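Local coordinates for VirX1 (Cyanophage Syn10, PDB 6QGM), which iodinates diverse substrates, probably as a flavin-dependent viral halogenase of the tryptophan halogenase family, at residues T447-I450 against T454-I457; S242-K247 against H394-F399; E123-E128 against D496-W501. All blocks are in the same frame, centred on the assembly; numbering follows the deposited sequence.

Contact 1: residues T447-I450 against T454-I457; sequences TDTI and TWHI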
ATOM      1  N   THR B 447       6.564   8.605 -10.002  1.00 59.30           N
ATOM      2  CA  THR B 447       7.114   8.974  -8.672  1.00 60.28           C
ATOM      3  C   THR B 447       8.615   8.667  -8.605  1.00 59.49           C
ATOM      4  O   THR B 447       9.373   9.517  -8.099  1.00 60.80           O
ATOM      5  CB  THR B 447       6.387   8.222  -7.554  1.00 60.22           C
ATOM      6  OG1 THR B 447       5.092   8.806  -7.497  1.00 59.58           O
ATOM      7  CG2 THR B 447       7.092   8.330  -6.216  1.00 62.34           C
ATOM      8  N   ASP B 448       9.019   7.479  -9.055  1.00 63.31           N
ATOM      9  CA  ASP B 448      10.424   7.021  -8.915  1.00 62.42           C
ATOM     10  C   ASP B 448      11.330   7.861  -9.832  1.00 58.64           C
ATOM     11  O   ASP B 448      12.424   8.263  -9.365  1.00 55.27           O
ATOM     12  CB  ASP B 448      10.531   5.513  -9.158  1.00 63.68           C
ATOM     13  CG  ASP B 448       9.937   4.679  -8.031  1.00 65.41           C
ATOM     14  OD1 ASP B 448       9.493   5.268  -7.034  1.00 68.09           O
ATOM     15  OD2 ASP B 448       9.925   3.442  -8.151  1.00 65.92           O
ATOM     16  N   THR B 449      10.883   8.137 -11.061  1.00 55.93           N
ATOM     17  CA  THR B 449      11.702   8.777 -12.129  1.00 54.51           C
ATOM     18  C   THR B 449      11.697  10.299 -11.926  1.00 56.65           C
ATOM     19  O   THR B 449      12.754  10.844 -11.576  1.00 56.39           O
ATOM     20  CB  THR B 449      11.230   8.363 -13.529  1.00 50.95           C
ATOM     21  OG1 THR B 449       9.848   8.678 -13.617  1.00 55.81           O
ATOM     22  CG2 THR B 449      11.407   6.897 -13.821  1.00 48.96           C
ATOM     23  N   ILE B 450      10.549  10.957 -12.095  1.00 59.06           N
ATOM     24  CA  ILE B 450      10.431  12.445 -11.989  1.00 59.91           C
ATOM     25  C   ILE B 450      10.597  12.859 -10.516  1.00 60.61           C
ATOM     26  O   ILE B 450      11.294  13.852 -10.264  1.00 63.59           O
ATOM     27  CB  ILE B 450       9.093  12.930 -12.584  1.00 60.86           C
ATOM     28  CG1 ILE B 450       8.899  12.433 -14.018  1.00 60.29           C
ATOM     29  CG2 ILE B 450       8.971  14.439 -12.495  1.00 62.61           C
ATOM     30  CD1 ILE B 450       7.467  12.460 -14.483  1.00 61.90           C
ATOM     31  N   THR B 454      15.257   8.038  -9.761  1.00 53.81           N
ATOM     32  CA  THR B 454      15.822   6.699  -9.461  1.00 51.47           C
ATOM     33  C   THR B 454      15.039   5.621 -10.212  1.00 50.07           C
ATOM     34  O   THR B 454      13.821   5.802 -10.421  1.00 47.83           O
ATOM     35  CB  THR B 454      15.789   6.403  -7.952  1.00 51.66           C
ATOM     36  OG1 THR B 454      16.603   5.260  -7.682  1.00 49.50           O
ATOM     37  CG2 THR B 454      14.400   6.121  -7.428  1.00 53.69           C
ATOM     38  N   TRP B 455      15.725   4.532 -10.561  1.00 50.18           N
ATOM     39  CA  TRP B 455      15.100   3.232 -10.896  1.00 51.96           C
ATOM     40  C   TRP B 455      15.168   2.326  -9.669  1.00 53.84           C
ATOM     41  O   TRP B 455      15.717   2.738  -8.645  1.00 56.75           O
ATOM     42  CB  TRP B 455      15.750   2.611 -12.133  1.00 50.40           C
ATOM     43  CG  TRP B 455      15.458   3.343 -13.404  1.00 50.81           C
ATOM     44  CD1 TRP B 455      14.598   4.389 -13.575  1.00 51.11           C
ATOM     45  CD2 TRP B 455      16.032   3.086 -14.696  1.00 50.64           C
ATOM     46  NE1 TRP B 455      14.623   4.815 -14.875  1.00 51.93           N
ATOM     47  CE2 TRP B 455      15.492   4.037 -15.585  1.00 51.19           C
ATOM     48  CE3 TRP B 455      16.966   2.172 -15.182  1.00 50.78           C
ATOM     49  CZ2 TRP B 455      15.837   4.085 -16.933  1.00 52.02           C
ATOM     50  CZ3 TRP B 455      17.323   2.236 -16.510  1.00 51.38           C
ATOM     51  CH2 TRP B 455      16.749   3.160 -17.383  1.00 51.19           C
ATOM     52  N   HIS B 456      14.594   1.141  -9.783  1.00 56.21           N
ATOM     53  CA  HIS B 456      14.437   0.147  -8.701  1.00 60.33           C
ATOM     54  C   HIS B 456      14.309  -1.221  -9.374  1.00 64.01           C
ATOM     55  O   HIS B 456      13.767  -1.262 -10.515  1.00 67.18           O
ATOM     56  CB  HIS B 456      13.218   0.498  -7.847  1.00 61.39           C
ATOM     57  CG  HIS B 456      13.271  -0.053  -6.463  1.00 64.94           C
ATOM     58  ND1 HIS B 456      13.325  -1.412  -6.207  1.00 66.42           N
ATOM     59  CD2 HIS B 456      13.293   0.570  -5.261  1.00 65.89           C
ATOM     60  CE1 HIS B 456      13.391  -1.601  -4.905  1.00 66.84           C
ATOM     61  NE2 HIS B 456      13.348  -0.396  -4.299  1.00 66.55           N
ATOM     62  N   ILE B 457      14.820  -2.282  -8.731  1.00 66.28           N
ATOM     63  CA  ILE B 457      14.686  -3.681  -9.235  1.00 65.34           C
ATOM     64  C   ILE B 457      13.195  -4.051  -9.253  1.00 65.98           C
ATOM     65  O   ILE B 457      12.840  -4.961  -9.999  1.00 65.20           O
ATOM     66  CB  ILE B 457      15.538  -4.676  -8.421  1.00 68.03           C
ATOM     67  CG1 ILE B 457      15.460  -4.404  -6.915  1.00 68.59           C
ATOM     68  CG2 ILE B 457      16.973  -4.696  -8.924  1.00 67.29           C
ATOM     69  CD1 ILE B 457      15.935  -5.536  -6.070  1.00 69.29           C
TER

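Contact 2: residues S242-K247 against H394-F399; sequences SPFSKK and HQIDSF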
ATOM      1  N   SER B 242     -14.625  -6.851 -21.089  1.00 57.72           N
ATOM      2  CA  SER B 242     -13.949  -5.530 -20.939  1.00 57.04           C
ATOM      3  C   SER B 242     -12.834  -5.409 -21.972  1.00 56.40           C
ATOM      4  O   SER B 242     -11.813  -6.076 -21.841  1.00 54.24           O
ATOM      5  CB  SER B 242     -13.378  -5.328 -19.555  1.00 56.63           C
ATOM      6  OG  SER B 242     -14.369  -5.453 -18.554  1.00 56.82           O
ATOM      7  N   PRO B 243     -12.965  -4.548 -23.006  1.00 57.98           N
ATOM      8  CA  PRO B 243     -11.878  -4.331 -23.967  1.00 56.75           C
ATOM      9  C   PRO B 243     -10.762  -3.472 -23.339  1.00 54.81           C
ATOM     10  O   PRO B 243     -11.049  -2.795 -22.379  1.00 56.04           O
ATOM     11  CB  PRO B 243     -12.583  -3.619 -25.131  1.00 55.81           C
ATOM     12  CG  PRO B 243     -13.672  -2.836 -24.452  1.00 56.64           C
ATOM     13  CD  PRO B 243     -14.142  -3.720 -23.306  1.00 58.41           C
ATOM     14  N   PHE B 244      -9.541  -3.523 -23.886  1.00 52.22           N
ATOM     15  CA  PHE B 244      -8.373  -2.726 -23.430  1.00 51.34           C
ATOM     16  C   PHE B 244      -8.194  -1.449 -24.276  1.00 52.79           C
ATOM     17  O   PHE B 244      -7.105  -0.818 -24.164  1.00 51.76           O
ATOM     18  CB  PHE B 244      -7.083  -3.550 -23.506  1.00 51.74           C
ATOM     19  CG  PHE B 244      -6.978  -4.719 -22.553  1.00 48.90           C
ATOM     20  CD1 PHE B 244      -7.359  -4.585 -21.229  1.00 47.04           C
ATOM     21  CD2 PHE B 244      -6.461  -5.939 -22.973  1.00 47.11           C
ATOM     22  CE1 PHE B 244      -7.253  -5.652 -20.354  1.00 46.74           C
ATOM     23  CE2 PHE B 244      -6.357  -7.003 -22.093  1.00 45.93           C
ATOM     24  CZ  PHE B 244      -6.756  -6.856 -20.787  1.00 46.33           C
ATOM     25  N   SER B 245      -9.205  -1.071 -25.078  1.00 55.22           N
ATOM     26  CA  SER B 245      -9.121  -0.034 -26.151  1.00 54.82           C
ATOM     27  C   SER B 245      -8.782   1.353 -25.584  1.00 55.00           C
ATOM     28  O   SER B 245      -8.375   2.229 -26.381  1.00 54.17           O
ATOM     29  CB  SER B 245     -10.366   0.019 -27.001  1.00 53.71           C
ATOM     30  OG  SER B 245     -11.517  -0.211 -26.222  1.00 54.45           O
ATOM     31  N   LYS B 246      -8.926   1.549 -24.273  1.00 56.52           N
ATOM     32  CA  LYS B 246      -8.571   2.824 -23.603  1.00 59.77           C
ATOM     33  C   LYS B 246      -7.052   3.002 -23.495  1.00 59.51           C
ATOM     34  O   LYS B 246      -6.658   4.173 -23.423  1.00 61.95           O
ATOM     35  CB  LYS B 246      -9.305   2.920 -22.262  1.00 63.94           C
ATOM     36  CG  LYS B 246     -10.620   3.697 -22.354  1.00 68.35           C
ATOM     37  CD  LYS B 246     -11.872   3.085 -21.727  1.00 70.41           C
ATOM     38  CE  LYS B 246     -13.091   3.567 -22.481  1.00 75.26           C
ATOM     39  NZ  LYS B 246     -14.325   3.403 -21.677  1.00 81.08           N
ATOM     40  N   LYS B 247      -6.239   1.934 -23.519  1.00 56.70           N
ATOM     41  CA  LYS B 247      -4.744   2.057 -23.454  1.00 57.18           C
ATOM     42  C   LYS B 247      -4.045   1.329 -24.620  1.00 57.96           C
ATOM     43  O   LYS B 247      -2.858   1.672 -24.924  1.00 61.45           O
ATOM     44  CB  LYS B 247      -4.203   1.553 -22.111  1.00 57.08           C
ATOM     45  CG  LYS B 247      -4.655   0.153 -21.726  1.00 58.78           C
ATOM     46  CD  LYS B 247      -4.350  -0.186 -20.306  1.00 57.63           C
ATOM     47  CE  LYS B 247      -4.569  -1.648 -20.044  1.00 57.66           C
ATOM     48  NZ  LYS B 247      -4.308  -1.960 -18.625  1.00 59.48           N
ATOM     49  N   HIS B 394      -6.025  -9.669 -11.965  1.00 51.17           N
ATOM     50  CA  HIS B 394      -4.866  -8.827 -11.552  1.00 49.79           C
ATOM     51  C   HIS B 394      -3.738  -8.980 -12.575  1.00 49.44           C
ATOM     52  O   HIS B 394      -3.145  -7.956 -12.977  1.00 49.36           O
ATOM     53  CB  HIS B 394      -4.365  -9.181 -10.141  1.00 50.36           C
ATOM     54  CG  HIS B 394      -3.554  -8.084  -9.529  1.00 48.88           C
ATOM     55  ND1 HIS B 394      -2.256  -7.820  -9.908  1.00 48.16           N
ATOM     56  CD2 HIS B 394      -3.869  -7.155  -8.608  1.00 49.30           C
ATOM     57  CE1 HIS B 394      -1.805  -6.778  -9.250  1.00 48.58           C
ATOM     58  NE2 HIS B 394      -2.777  -6.343  -8.450  1.00 50.31           N
ATOM     59  N   GLN B 395      -3.468 -10.222 -12.982  1.00 50.19           N
ATOM     60  CA  GLN B 395      -2.310 -10.576 -13.836  1.00 52.44           C
ATOM     61  C   GLN B 395      -2.477  -9.946 -15.220  1.00 53.17           C
ATOM     62  O   GLN B 395      -1.533  -9.293 -15.698  1.00 56.22           O
ATOM     63  CB  GLN B 395      -2.161 -12.086 -13.933  1.00 53.65           C
ATOM     64  CG  GLN B 395      -1.149 -12.496 -14.984  1.00 56.66           C
ATOM     65  CD  GLN B 395      -0.355 -13.715 -14.578  1.00 60.51           C
ATOM     66  OE1 GLN B 395      -0.455 -14.790 -15.179  1.00 60.23           O
ATOM     67  NE2 GLN B 395       0.458 -13.533 -13.546  1.00 61.40           N
ATOM     68  N   ILE B 396      -3.638 -10.134 -15.846  1.00 53.62           N
ATOM     69  CA  ILE B 396      -3.875  -9.652 -17.237  1.00 52.61           C
ATOM     70  C   ILE B 396      -3.948  -8.118 -17.237  1.00 53.75           C
ATOM     71  O   ILE B 396      -3.544  -7.517 -18.235  1.00 56.85           O
ATOM     72  CB  ILE B 396      -5.097 -10.338 -17.867  1.00 49.90           C
ATOM     73  CG1 ILE B 396      -5.021 -10.283 -19.389  1.00 47.79           C
ATOM     74  CG2 ILE B 396      -6.396  -9.776 -17.325  1.00 51.72           C
ATOM     75  CD1 ILE B 396      -6.008 -11.177 -20.080  1.00 48.59           C
ATOM     76  N   ASP B 397      -4.383  -7.506 -16.137  1.00 53.81           N
ATOM     77  CA  ASP B 397      -4.385  -6.024 -15.984  1.00 55.34           C
ATOM     78  C   ASP B 397      -2.934  -5.524 -15.897  1.00 56.31           C
ATOM     79  O   ASP B 397      -2.602  -4.514 -16.579  1.00 52.51           O
ATOM     80  CB  ASP B 397      -5.218  -5.577 -14.776  1.00 56.93           C
ATOM     81  CG  ASP B 397      -6.714  -5.432 -15.090  1.00 60.49           C
ATOM     82  OD1 ASP B 397      -7.112  -5.597 -16.293  1.00 60.45           O
ATOM     83  OD2 ASP B 397      -7.486  -5.129 -14.139  1.00 63.14           O
ATOM     84  N   SER B 398      -2.099  -6.191 -15.086  1.00 57.20           N
ATOM     85  CA  SER B 398      -0.647  -5.915 -14.954  1.00 56.64           C
ATOM     86  C   SER B 398      -0.000  -5.942 -16.334  1.00 55.50           C
ATOM     87  O   SER B 398       0.621  -4.937 -16.734  1.00 52.75           O
ATOM     88  CB  SER B 398       0.013  -6.892 -14.028  1.00 59.19           C
ATOM     89  OG  SER B 398      -0.515  -6.768 -12.720  1.00 66.62           O
ATOM     90  N   PHE B 399      -0.160  -7.054 -17.052  1.00 56.39           N
ATOM     91  CA  PHE B 399       0.540  -7.306 -18.333  1.00 56.90           C
ATOM     92  C   PHE B 399       0.046  -6.322 -19.391  1.00 57.19           C
ATOM     93  O   PHE B 399       0.885  -5.890 -20.192  1.00 61.30           O
ATOM     94  CB  PHE B 399       0.400  -8.771 -18.753  1.00 57.29           C
ATOM     95  CG  PHE B 399       1.528  -9.642 -18.281  1.00 57.53           C
ATOM     96  CD1 PHE B 399       2.739  -9.631 -18.963  1.00 58.64           C
ATOM     97  CD2 PHE B 399       1.414 -10.406 -17.127  1.00 58.42           C
ATOM     98  CE1 PHE B 399       3.815 -10.377 -18.506  1.00 57.38           C
ATOM     99  CE2 PHE B 399       2.490 -11.153 -16.676  1.00 57.03           C
ATOM    100  CZ  PHE B 399       3.677 -11.149 -17.377  1.00 57.94           C
TER

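Contact 3: residues E123-E128 against D496-W501; sequences EDFPPE and DIRKDW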
ATOM      1  N   GLU B 123      28.623   8.312 -26.177  1.00 61.79           N
ATOM      2  CA  GLU B 123      29.110   7.568 -27.370  1.00 63.97           C
ATOM      3  C   GLU B 123      29.366   6.104 -27.003  1.00 61.21           C
ATOM      4  O   GLU B 123      29.176   5.268 -27.881  1.00 63.67           O
ATOM      5  CB  GLU B 123      30.367   8.216 -27.952  1.00 68.37           C
ATOM      6  CG  GLU B 123      30.157   9.647 -28.423  1.00 70.79           C
ATOM      7  CD  GLU B 123      28.947   9.876 -29.322  1.00 76.34           C
ATOM      8  OE1 GLU B 123      28.646   8.999 -30.171  1.00 75.82           O
ATOM      9  OE2 GLU B 123      28.280  10.929 -29.154  1.00 83.94           O
ATOM     10  N   ASP B 124      29.720   5.802 -25.754  1.00 59.64           N
ATOM     11  CA  ASP B 124      30.054   4.422 -25.304  1.00 59.26           C
ATOM     12  C   ASP B 124      28.826   3.684 -24.759  1.00 58.00           C
ATOM     13  O   ASP B 124      28.899   2.442 -24.653  1.00 56.47           O
ATOM     14  CB  ASP B 124      31.159   4.441 -24.249  1.00 59.81           C
ATOM     15  CG  ASP B 124      32.474   4.963 -24.782  1.00 60.30           C
ATOM     16  OD1 ASP B 124      32.749   4.731 -25.985  1.00 59.96           O
ATOM     17  OD2 ASP B 124      33.213   5.584 -23.988  1.00 58.23           O
ATOM     18  N   PHE B 125      27.751   4.397 -24.411  1.00 58.41           N
ATOM     19  CA  PHE B 125      26.582   3.809 -23.697  1.00 57.07           C
ATOM     20  C   PHE B 125      25.266   4.281 -24.314  1.00 55.01           C
ATOM     21  O   PHE B 125      24.416   4.853 -23.631  1.00 59.15           O
ATOM     22  CB  PHE B 125      26.684   4.119 -22.198  1.00 55.54           C
ATOM     23  CG  PHE B 125      27.812   3.397 -21.520  1.00 54.76           C
ATOM     24  CD1 PHE B 125      27.640   2.109 -21.046  1.00 55.45           C
ATOM     25  CD2 PHE B 125      29.046   4.004 -21.366  1.00 55.91           C
ATOM     26  CE1 PHE B 125      28.694   1.435 -20.448  1.00 56.36           C
ATOM     27  CE2 PHE B 125      30.093   3.335 -20.753  1.00 56.37           C
ATOM     28  CZ  PHE B 125      29.915   2.052 -20.298  1.00 56.58           C
ATOM     29  N   PRO B 126      25.023   4.003 -25.609  1.00 54.26           N
ATOM     30  CA  PRO B 126      23.704   4.228 -26.196  1.00 54.68           C
ATOM     31  C   PRO B 126      22.664   3.328 -25.539  1.00 52.73           C
ATOM     32  O   PRO B 126      23.024   2.372 -24.849  1.00 52.47           O
ATOM     33  CB  PRO B 126      23.897   3.859 -27.675  1.00 55.72           C
ATOM     34  CG  PRO B 126      25.052   2.889 -27.655  1.00 55.54           C
ATOM     35  CD  PRO B 126      25.973   3.424 -26.575  1.00 55.56           C
ATOM     36  N   PRO B 127      21.351   3.608 -25.737  1.00 51.38           N
ATOM     37  CA  PRO B 127      20.280   2.833 -25.090  1.00 50.91           C
ATOM     38  C   PRO B 127      20.406   1.295 -25.172  1.00 50.16           C
ATOM     39  O   PRO B 127      20.037   0.629 -24.211  1.00 49.57           O
ATOM     40  CB  PRO B 127      19.025   3.320 -25.830  1.00 51.28           C
ATOM     41  CG  PRO B 127      19.356   4.742 -26.254  1.00 51.41           C
ATOM     42  CD  PRO B 127      20.839   4.717 -26.561  1.00 50.82           C
ATOM     43  N   GLU B 128      20.943   0.749 -26.270  1.00 48.56           N
ATOM     44  CA  GLU B 128      21.054  -0.717 -26.463  1.00 48.07           C
ATOM     45  C   GLU B 128      22.067  -1.318 -25.481  1.00 47.51           C
ATOM     46  O   GLU B 128      22.123  -2.560 -25.414  1.00 48.62           O
ATOM     47  CB  GLU B 128      21.439  -1.085 -27.899  1.00 49.70           C
ATOM     48  CG  GLU B 128      22.747  -0.491 -28.382  1.00 51.86           C
ATOM     49  CD  GLU B 128      22.609   0.846 -29.120  1.00 51.72           C
ATOM     50  OE1 GLU B 128      21.595   1.565 -28.876  1.00 50.45           O
ATOM     51  OE2 GLU B 128      23.534   1.185 -29.930  1.00 50.20           O
ATOM     52  N   ASP B 496      36.832   4.088 -14.329  1.00 63.25           N
ATOM     53  CA  ASP B 496      37.268   2.674 -14.169  1.00 64.30           C
ATOM     54  C   ASP B 496      36.099   1.744 -14.515  1.00 62.09           C
ATOM     55  O   ASP B 496      36.348   0.726 -15.179  1.00 60.45           O
ATOM     56  CB  ASP B 496      37.792   2.372 -12.767  1.00 67.40           C
ATOM     57  CG  ASP B 496      39.187   2.866 -12.461  1.00 71.97           C
ATOM     58  OD1 ASP B 496      39.940   3.264 -13.394  1.00 74.96           O
ATOM     59  OD2 ASP B 496      39.513   2.832 -11.283  1.00 71.91           O
ATOM     60  N   ILE B 497      34.868   2.074 -14.096  1.00 59.76           N
ATOM     61  CA  ILE B 497      33.677   1.250 -14.433  1.00 55.85           C
ATOM     62  C   ILE B 497      33.575   1.210 -15.954  1.00 55.50           C
ATOM     63  O   ILE B 497      33.382   0.109 -16.500  1.00 56.60           O
ATOM     64  CB  ILE B 497      32.387   1.768 -13.774  1.00 52.78           C
ATOM     65  CG1 ILE B 497      32.453   1.691 -12.251  1.00 53.38           C
ATOM     66  CG2 ILE B 497      31.197   0.981 -14.282  1.00 51.76           C
ATOM     67  CD1 ILE B 497      31.235   2.212 -11.540  1.00 52.60           C
ATOM     68  N   ARG B 498      33.724   2.366 -16.603  1.00 54.96           N
ATOM     69  CA  ARG B 498      33.657   2.523 -18.084  1.00 54.41           C
ATOM     70  C   ARG B 498      34.703   1.627 -18.754  1.00 55.84           C
ATOM     71  O   ARG B 498      34.305   0.718 -19.492  1.00 54.43           O
ATOM     72  CB  ARG B 498      33.879   3.989 -18.454  1.00 54.68           C
ATOM     73  CG  ARG B 498      34.026   4.239 -19.941  1.00 54.19           C
ATOM     74  CD  ARG B 498      34.334   5.695 -20.202  1.00 54.29           C
ATOM     75  NE  ARG B 498      34.645   5.901 -21.602  1.00 53.94           N
ATOM     76  CZ  ARG B 498      35.795   5.591 -22.168  1.00 56.16           C
ATOM     77  NH1 ARG B 498      36.777   5.099 -21.438  1.00 59.85           N
ATOM     78  NH2 ARG B 498      35.990   5.807 -23.452  1.00 56.89           N
ATOM     79  N   LYS B 499      35.987   1.890 -18.500  1.00 58.89           N
ATOM     80  CA  LYS B 499      37.139   1.164 -19.106  1.00 61.48           C
ATOM     81  C   LYS B 499      36.980  -0.333 -18.831  1.00 60.72           C
ATOM     82  O   LYS B 499      37.081  -1.101 -19.782  1.00 64.41           O
ATOM     83  CB  LYS B 499      38.463   1.723 -18.551  1.00 64.29           C
ATOM     84  CG  LYS B 499      39.758   0.987 -18.883  1.00 67.98           C
ATOM     85  CD  LYS B 499      40.747   0.941 -17.712  1.00 71.87           C
ATOM     86  CE  LYS B 499      42.073   0.341 -18.104  1.00 75.39           C
ATOM     87  NZ  LYS B 499      42.740   1.185 -19.119  1.00 77.57           N
ATOM     88  N   ASP B 500      36.720  -0.725 -17.583  1.00 59.90           N
ATOM     89  CA  ASP B 500      36.618  -2.147 -17.157  1.00 59.85           C
ATOM     90  C   ASP B 500      35.454  -2.812 -17.887  1.00 58.23           C
ATOM     91  O   ASP B 500      35.651  -3.928 -18.402  1.00 60.43           O
ATOM     92  CB  ASP B 500      36.455  -2.302 -15.644  1.00 60.55           C
ATOM     93  CG  ASP B 500      37.750  -2.066 -14.865  1.00 63.67           C
ATOM     94  OD1 ASP B 500      38.830  -1.962 -15.501  1.00 64.26           O
ATOM     95  OD2 ASP B 500      37.679  -1.980 -13.626  1.00 64.77           O
ATOM     96  N   TRP B 501      34.292  -2.165 -17.943  1.00 56.73           N
ATOM     97  CA  TRP B 501      33.100  -2.750 -18.610  1.00 55.75           C
ATOM     98  C   TRP B 501      33.350  -2.850 -20.123  1.00 56.81           C
ATOM     99  O   TRP B 501      33.124  -3.948 -20.668  1.00 61.15           O
ATOM    100  CB  TRP B 501      31.789  -2.013 -18.314  1.00 53.67           C
ATOM    101  CG  TRP B 501      30.648  -2.811 -18.874  1.00 51.63           C
ATOM    102  CD1 TRP B 501      30.089  -3.928 -18.320  1.00 49.95           C
ATOM    103  CD2 TRP B 501      30.027  -2.647 -20.164  1.00 48.66           C
ATOM    104  NE1 TRP B 501      29.127  -4.428 -19.152  1.00 48.00           N
ATOM    105  CE2 TRP B 501      29.059  -3.662 -20.284  1.00 46.53           C
ATOM    106  CE3 TRP B 501      30.166  -1.719 -21.206  1.00 48.37           C
ATOM    107  CZ2 TRP B 501      28.244  -3.778 -21.406  1.00 45.35           C
ATOM    108  CZ3 TRP B 501      29.365  -1.837 -22.320  1.00 46.85           C
ATOM    109  CH2 TRP B 501      28.427  -2.866 -22.423  1.00 45.63           C
TER

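Contact 1: residues T447-I450 against T454-I457
Thr454 meets the last turns of the helix at Asp448, and the tight part of the contact is backbone. The amide of Thr454 gives its proton to Asp448 O, with N and O 2.9 Å apart and an N-H...O angle of 154°; the donor stands 33° off the carbonyl plane. Around this bond the threonine folds in close, its methyl CG2 lying 3.5 Å from the same Asp448 O, while CB of Asp448 faces Thr454 O. The hydroxyl is turned elsewhere: with OG1 anti to the backbone N (chi1 -167°), it reaches along its own segment and bonds in the carbonyl plane to Trp455 O, the OG1-O distance being 2.8 Å. The side chain of Asn112 takes part as well, paired with Thr454 OG1 and with Trp455 N. The arrangement is a helix exit: helix 441-451, which contains a wider pi-type turn at 447-450, gives way to the loop before helix 462-468, and a carbonyl of its final turns is taken by the amide of a loop residue. The side chain of Trp455 is buried. Its indole packs on Ser463, Ile466 and Ala467 of that next helix, and the methyl CG2 of Thr449 comes to the ring's edge near its plane, 4.0 Å from NE1. Thr449 OG1 is hydrogen-bonded to Leu445 O within the helix, and Tyr371 of the second subunit packs on Thr449. Packing is looser toward solvent, where the exposed His456 brings only its CB near Asp448 OD2, at 4.4 Å; its ND1 pairs with the backbone N of Asn458.

Contact 2: residues S242-K247 against H394-F399
Phe244 and Ile396 make the apolar part of this contact. The ring meets the helix with its edge: CZ lies 4.1 Å from Ile396 CG1, which approaches near the ring plane, so the isoleucine touches the rim of the phenyl group. The branch is set by a chi1 of -158°, which carries CG1 anti to the backbone N and out toward the ring. Lys332 touches both side chains, and Ser400 also packs against the phenylalanine.

A second kind of approach is polar against aromatic. Asp397 OD1 sits 4.1 Å from Phe244 CE1, again at the ring edge, with carboxylate and ring planes 68° apart. The partially positive rim of a phenyl ring would suit a carboxylate oxygen, but the stronger partner of this oxygen is Lys332 NZ, in a salt bridge. Lys332 belongs to strand 331-333, the middle strand of a small three-stranded antiparallel sheet whose edge strand is 241-243. The contact sets the loop that follows this edge strand against the long helix 382-408, with Lys332 of the middle strand bonded to Asp397.

Lys247 runs fully extended beyond CG toward the helix, yet within the two segments its NZ comes only to 3.7 Å from Asp397 O, too long for a hydrogen bond, and lies 5.2 Å from Asp397 OD1. Its grip is instead one turn further along: NZ forms a salt bridge with Asp401 and a hydrogen bond with the hydroxyl of Ser400. On the loop side, a bond of 3.0 Å from Lys247 N to Phe244 O closes the turn from which both side chains reach across.

Contact 3: residues E123-E128 against D496-W501
Arg498 is the first residue of the helical segment to reach the loop, where it meets Asp124. Its side chain leaves with CG anti to the backbone N and stays extended as far as NE, which spans the gap to the carboxylate. One oxygen takes both donors: Asp124 OD2 lies 2.8 Å from Arg498 NE and also 2.8 Å from Arg498 NH2, near the guanidinium plane at its edge. The salt bridge is therefore forked onto a single atom, and each hydrogen bond is weak, the N-H...O angles being 127° for NE and 125° for NH2; the carboxylate and guanidinium planes are turned 54° apart. Tyr121 adds a cation-pi contact to the same arginine. Nearer the backbone, Arg498 CG comes to the edge of the Phe125 ring, 4.1 Å from CE2.

Three residues on, Trp501 meets the same ring obliquely. Its CE3 lies 3.6 Å from Phe125 CE1, and the centroids of the Phe125 ring and the six-membered ring of Trp501 are 5.5 Å apart. Phe133 and Phe104 also meet the indole, the latter edge-to-face, and Leu117 packs against Phe125. Salt bridge beside aromatic cluster: this is how the late helix 494-512 is fastened to the loop joining helices 113-120 and 129-134, an interface of helix against interhelical loop.

The three contacts lie in different parts of one chain. Contact 3 joins the most distant pieces of sequence, 368 residues apart at their closest ends, and the other two are nested inside the loop it closes; contact 2 closes before contact 1 opens. Contact 1 is local, at the exit of helix 441-451, whereas contact 2 sets the loop leaving the edge strand of a three-stranded antiparallel sheet against helix 382-408. Centres of contacts 1 and 3 are 21 Å apart, on the same side of the chain's centre, those of 1 and 2 are 23 Å apart, and those of 2 and 3 are 37 Å apart. None touches another; they tie together separate regions of the halogenase chain.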